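Local coordinates for lipoprotein (Mycoplasma mycoides subsp. capri, PDB 7ADK) that probably acts as a surface-anchored peptidase of mycoplasma, with a catalytic region belonging to a family of the chymotrypsin-like PA clan, at residues B[189-194]-B[223-228]; B[715-720]-B[801-806]. All coordinates share one frame; numbering follows the deposited sequence.

Interaction 1: B[189-194]-B[223-228]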
loop_
_atom_site.group_PDB
_atom_site.type_symbol
_atom_site.label_atom_id
_atom_site.label_comp_id
_atom_site.label_asym_id
_atom_site.label_seq_id
_atom_site.Cartn_x
_atom_site.Cartn_y
_atom_site.Cartn_z
ATOM N N THR B 189 11.002 -34.167 -12.098
ATOM C CA THR B 189 11.827 -33.767 -13.252
ATOM C C THR B 189 12.270 -32.308 -13.170
ATOM O O THR B 189 13.425 -32.021 -13.493
ATOM C CB THR B 189 11.151 -34.059 -14.597
ATOM O OG1 THR B 189 9.947 -33.359 -14.707
ATOM C CG2 THR B 189 10.887 -35.535 -14.777
ATOM N N ARG B 190 11.450 -31.389 -12.624
ATOM C CA ARG B 190 11.943 -30.048 -12.229
ATOM C C ARG B 190 13.000 -30.137 -11.122
ATOM O O ARG B 190 13.988 -29.406 -11.130
ATOM C CB ARG B 190 10.813 -29.051 -11.885
ATOM C CG ARG B 190 10.000 -29.396 -10.628
ATOM C CD ARG B 190 9.060 -28.287 -10.128
ATOM N NE ARG B 190 9.759 -27.064 -9.685
ATOM C CZ ARG B 190 10.462 -26.873 -8.586
ATOM N NH1 ARG B 190 10.626 -27.795 -7.686
ATOM N NH2 ARG B 190 11.005 -25.716 -8.370
ATOM N N LEU B 191 12.855 -31.099 -10.218
ATOM C CA LEU B 191 13.780 -31.349 -9.123
ATOM C C LEU B 191 15.076 -31.999 -9.597
ATOM O O LEU B 191 16.149 -31.458 -9.335
ATOM C CB LEU B 191 13.017 -32.169 -8.085
ATOM C CG LEU B 191 13.802 -32.663 -6.872
ATOM C CD1 LEU B 191 14.533 -31.557 -6.137
ATOM C CD2 LEU B 191 12.817 -33.321 -5.944
ATOM N N LYS B 192 15.027 -33.118 -10.334
ATOM C CA LYS B 192 16.238 -33.809 -10.822
ATOM C C LYS B 192 16.937 -33.164 -12.034
ATOM O O LYS B 192 17.936 -33.686 -12.523
ATOM C CB LYS B 192 16.059 -35.330 -10.890
ATOM C CG LYS B 192 15.521 -35.865 -12.209
ATOM C CD LYS B 192 15.198 -37.354 -12.155
ATOM C CE LYS B 192 14.026 -37.679 -11.252
ATOM N NZ LYS B 192 13.656 -39.100 -11.291
ATOM N N SER B 193 16.482 -31.984 -12.469
ATOM C CA SER B 193 17.303 -31.023 -13.216
ATOM C C SER B 193 18.517 -30.558 -12.387
ATOM O O SER B 193 19.570 -30.253 -12.941
ATOM C CB SER B 193 16.447 -29.830 -13.643
ATOM O OG SER B 193 15.438 -30.230 -14.550
ATOM N N GLN B 194 18.409 -30.584 -11.056
ATOM C CA GLN B 194 19.510 -30.510 -10.092
ATOM C C GLN B 194 19.821 -31.919 -9.566
ATOM O O GLN B 194 18.939 -32.758 -9.494
ATOM C CB GLN B 194 19.156 -29.565 -8.931
ATOM C CG GLN B 194 18.814 -28.124 -9.342
ATOM C CD GLN B 194 17.460 -27.902 -10.018
ATOM O OE1 GLN B 194 17.321 -27.107 -10.936
ATOM N NE2 GLN B 194 16.414 -28.604 -9.647
ATOM N N GLN B 223 11.792 -40.020 -2.593
ATOM C CA GLN B 223 11.760 -39.524 -1.222
ATOM C C GLN B 223 13.129 -39.051 -0.728
ATOM O O GLN B 223 13.208 -38.106 0.044
ATOM C CB GLN B 223 11.209 -40.635 -0.318
ATOM C CG GLN B 223 10.683 -40.084 0.987
ATOM C CD GLN B 223 10.659 -41.096 2.105
ATOM O OE1 GLN B 223 11.366 -40.969 3.083
ATOM N NE2 GLN B 223 9.894 -42.149 1.999
ATOM N N ALA B 224 14.215 -39.649 -1.212
ATOM C CA ALA B 224 15.575 -39.219 -0.924
ATOM C C ALA B 224 15.911 -37.831 -1.492
ATOM O O ALA B 224 16.916 -37.257 -1.072
ATOM C CB ALA B 224 16.524 -40.287 -1.446
ATOM N N ALA B 225 15.103 -37.285 -2.404
ATOM C CA ALA B 225 15.300 -35.975 -3.027
ATOM C C ALA B 225 14.088 -35.014 -2.989
ATOM O O ALA B 225 14.331 -33.815 -3.069
ATOM C CB ALA B 225 15.772 -36.210 -4.463
ATOM N N ILE B 226 12.826 -35.476 -2.861
ATOM C CA ILE B 226 11.610 -34.604 -2.823
ATOM C C ILE B 226 11.802 -33.475 -1.812
ATOM O O ILE B 226 11.429 -32.329 -2.059
ATOM C CB ILE B 226 10.290 -35.379 -2.530
ATOM C CG1 ILE B 226 9.848 -36.298 -3.683
ATOM C CG2 ILE B 226 9.131 -34.402 -2.303
ATOM C CD1 ILE B 226 8.827 -37.354 -3.292
ATOM N N SER B 227 12.442 -33.793 -0.689
ATOM C CA SER B 227 13.216 -32.875 0.141
ATOM C C SER B 227 14.214 -33.692 0.976
ATOM O O SER B 227 14.469 -34.867 0.708
ATOM C CB SER B 227 12.306 -32.008 1.030
ATOM O OG SER B 227 11.537 -31.131 0.252
ATOM N N ASN B 228 14.740 -33.105 2.040
ATOM C CA ASN B 228 15.539 -33.764 3.058
ATOM C C ASN B 228 14.733 -34.739 3.957
ATOM O O ASN B 228 14.757 -34.612 5.183
ATOM C CB ASN B 228 16.184 -32.626 3.850
#
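Two helix ends meet where L191, in the last turn of helix 176-192, leans on A225 and I226 at the end of the short helix 220-226. One leucine makes essentially the whole contact. Its CG stands anti to the backbone N (chi1 175°), which sends the isobutyl fork outward to the final turn of the other helix. L191 CD2 leads: it lies 3.3 Å from A225 O and 3.6 Å from I226 CA, so it rests on the backbone around the peptide group joining the two residues. L191 CD1 follows at 3.8 Å from A225 O. The methyl of A225 also faces the leucine, with its CB 4.4 Å from L191 CD2. I226 contributes through its backbone, because its side chain starts out in the other direction and packs on N184 and M188 farther back along helix 176-192. That helix therefore touches the end of 220-226 at more than one point.

Behind L191 the chain leaves the helix in a turn tied by its own side chains. Q194 NE2 donates to R190 O at 3.0 Å, on a carbonyl lone pair, with the acceptor R190 O somewhat out of the plane of the Q194 amide, and makes a weak bond to L191 O. S193 OG bonds to T189 O at 2.9 Å, in the plane of that carbonyl. Beyond the contact, N197 ND2 bonds to A224 O, and K250 NZ to S227 OG.

Just 106 Å² is buried between the segments, and the join is partly exposed. Its chemistry is van der Waals contact of a branched aliphatic group with a helix-end backbone and one methyl, which has little directional preference; the hydrogen bonds named here do not run between the two segments.

Interaction 2: B[715-720]-B[801-806]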
loop_
_atom_site.group_PDB
_atom_site.type_symbol
_atom_site.label_atom_id
_atom_site.label_comp_id
_atom_site.label_asym_id
_atom_site.label_seq_id
_atom_site.Cartn_x
_atom_site.Cartn_y
_atom_site.Cartn_z
ATOM N N ALA B 715 6.072 -33.573 10.324
ATOM C CA ALA B 715 7.184 -32.649 10.277
ATOM C C ALA B 715 8.539 -33.337 10.412
ATOM O O ALA B 715 9.455 -32.966 9.695
ATOM C CB ALA B 715 7.020 -31.614 11.370
ATOM N N PHE B 716 8.720 -34.343 11.269
ATOM C CA PHE B 716 10.064 -34.886 11.462
ATOM C C PHE B 716 10.558 -35.667 10.243
ATOM O O PHE B 716 11.699 -35.479 9.824
ATOM C CB PHE B 716 10.165 -35.654 12.773
ATOM C CG PHE B 716 11.583 -36.080 13.075
ATOM C CD1 PHE B 716 12.489 -35.161 13.623
ATOM C CD2 PHE B 716 12.017 -37.366 12.726
ATOM C CE1 PHE B 716 13.836 -35.516 13.801
ATOM C CE2 PHE B 716 13.369 -37.722 12.909
ATOM C CZ PHE B 716 14.281 -36.791 13.428
ATOM N N ILE B 717 9.694 -36.441 9.586
ATOM C CA ILE B 717 10.044 -37.172 8.355
ATOM C C ILE B 717 10.259 -36.245 7.137
ATOM O O ILE B 717 10.783 -36.706 6.128
ATOM C CB ILE B 717 8.995 -38.289 8.094
ATOM C CG1 ILE B 717 8.898 -39.277 9.274
ATOM C CG2 ILE B 717 9.214 -39.082 6.796
ATOM C CD1 ILE B 717 10.164 -40.080 9.570
ATOM N N THR B 718 9.931 -34.950 7.224
ATOM C CA THR B 718 9.780 -34.083 6.043
ATOM C C THR B 718 10.491 -32.723 6.159
ATOM O O THR B 718 11.117 -32.259 5.213
ATOM C CB THR B 718 8.282 -33.859 5.768
ATOM O OG1 THR B 718 7.541 -35.045 5.905
ATOM C CG2 THR B 718 8.037 -33.319 4.412
ATOM N N VAL B 719 10.393 -32.080 7.320
ATOM C CA VAL B 719 10.698 -30.669 7.612
ATOM C C VAL B 719 11.353 -30.544 9.001
ATOM O O VAL B 719 11.050 -29.643 9.771
ATOM C CB VAL B 719 9.442 -29.765 7.469
ATOM C CG1 VAL B 719 9.796 -28.289 7.328
ATOM C CG2 VAL B 719 8.591 -30.090 6.249
ATOM N N ASN B 720 12.242 -31.481 9.357
ATOM C CA ASN B 720 12.915 -31.562 10.666
ATOM C C ASN B 720 13.742 -30.307 11.038
ATOM O O ASN B 720 13.965 -30.040 12.211
ATOM C CB ASN B 720 13.792 -32.833 10.721
ATOM C CG ASN B 720 14.502 -33.189 9.423
ATOM O OD1 ASN B 720 15.458 -32.552 9.001
ATOM N ND2 ASN B 720 14.012 -34.162 8.702
ATOM N N GLY B 801 10.740 -48.297 10.575
ATOM C CA GLY B 801 11.271 -49.042 11.712
ATOM C C GLY B 801 10.344 -49.002 12.917
ATOM O O GLY B 801 9.185 -49.395 12.822
ATOM N N ASP B 802 10.836 -48.536 14.063
ATOM C CA ASP B 802 10.036 -48.359 15.292
ATOM C C ASP B 802 9.271 -47.009 15.334
ATOM O O ASP B 802 8.562 -46.712 16.298
ATOM C CB ASP B 802 10.949 -48.535 16.516
ATOM C CG ASP B 802 10.200 -48.720 17.842
ATOM O OD1 ASP B 802 9.128 -49.367 17.859
ATOM O OD2 ASP B 802 10.709 -48.270 18.893
ATOM N N TYR B 803 9.393 -46.168 14.304
ATOM C CA TYR B 803 8.802 -44.826 14.248
ATOM C C TYR B 803 7.289 -44.807 13.969
ATOM O O TYR B 803 6.753 -45.588 13.185
ATOM C CB TYR B 803 9.528 -43.995 13.200
ATOM C CG TYR B 803 9.025 -42.573 13.083
ATOM C CD1 TYR B 803 9.341 -41.648 14.089
ATOM C CD2 TYR B 803 8.195 -42.195 12.002
ATOM C CE1 TYR B 803 8.795 -40.357 14.045
ATOM C CE2 TYR B 803 7.665 -40.902 11.954
ATOM C CZ TYR B 803 7.942 -39.989 12.988
ATOM O OH TYR B 803 7.387 -38.757 12.981
ATOM N N LYS B 804 6.612 -43.815 14.555
ATOM C CA LYS B 804 5.184 -43.508 14.439
ATOM C C LYS B 804 4.966 -41.996 14.571
ATOM O O LYS B 804 5.764 -41.329 15.212
ATOM C CB LYS B 804 4.407 -44.335 15.474
ATOM C CG LYS B 804 4.907 -44.269 16.934
ATOM C CD LYS B 804 4.467 -45.506 17.729
ATOM C CE LYS B 804 5.296 -46.750 17.355
ATOM N NZ LYS B 804 4.645 -48.017 17.745
ATOM N N LEU B 805 3.893 -41.450 13.990
ATOM C CA LEU B 805 3.621 -40.001 14.057
ATOM C C LEU B 805 3.381 -39.525 15.503
ATOM O O LEU B 805 3.668 -38.379 15.830
ATOM C CB LEU B 805 2.460 -39.630 13.111
ATOM C CG LEU B 805 1.815 -38.239 13.322
ATOM C CD1 LEU B 805 2.766 -37.084 13.054
ATOM C CD2 LEU B 805 0.630 -38.059 12.397
ATOM N N GLY B 806 2.895 -40.390 16.386
ATOM C CA GLY B 806 2.605 -40.065 17.778
ATOM C C GLY B 806 1.245 -39.407 17.975
ATOM O O GLY B 806 0.892 -38.441 17.300
#
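Y803 sets CG anti to its backbone nitrogen (chi1 -178°), while I717 places CG1 anti to its carbonyl carbon (chi1 -58°), and the two side chains run antiparallel alongside one another. The contact joins the short helix 715-719, held by few backbone bonds, which follows strand 712-714 of the mixed sheet, to the loop between strands 783-792 and 807-809 of that sheet, in what is probably a PA-clan peptidase fold. I717 CD1 sits over one face of the tyrosine ring, 4.0 Å from the Y803 centroid and 30° off the normal, a CH-pi contact. I717 CG1 comes to 3.4 Å from Y803 CE2. The phenol reaches toward the start of the helix, where Y803 OH hydrogen-bonds to OD2 of D714, the residue just before it, and passes F716 CB at 4.2 Å. F240 meets the tyrosine ring and Y743 touches it, so the group is buried among aromatics with its hydroxyl satisfied by a carboxylate. N720, just after the helix, folds back onto its first turn: N720 ND2 donates to F716 O at 2.9 Å, almost straight, with the acceptor in the plane of its amide.

Interactions 1 and 2 lie in series along the chain, their centres about 20 Å apart, yet their ends meet: N228 O packs 3.6 Å from N720 ND2. The chain leaving helix 220-226 runs directly onto helix 715-719. Two residues beyond N228, D230 shares a backbone hydrogen bond with I717 and is touched by F716 and N720; farther on, L242 packs against F716 and F240 against Y803. The region carrying interaction 1 thus reaches the isoleucine-tyrosine contact of interaction 2, which lies between elements connecting strands of the mixed sheet. Interaction 1 is a partly buried helix join, whereas the touching residues of interaction 2 are all buried.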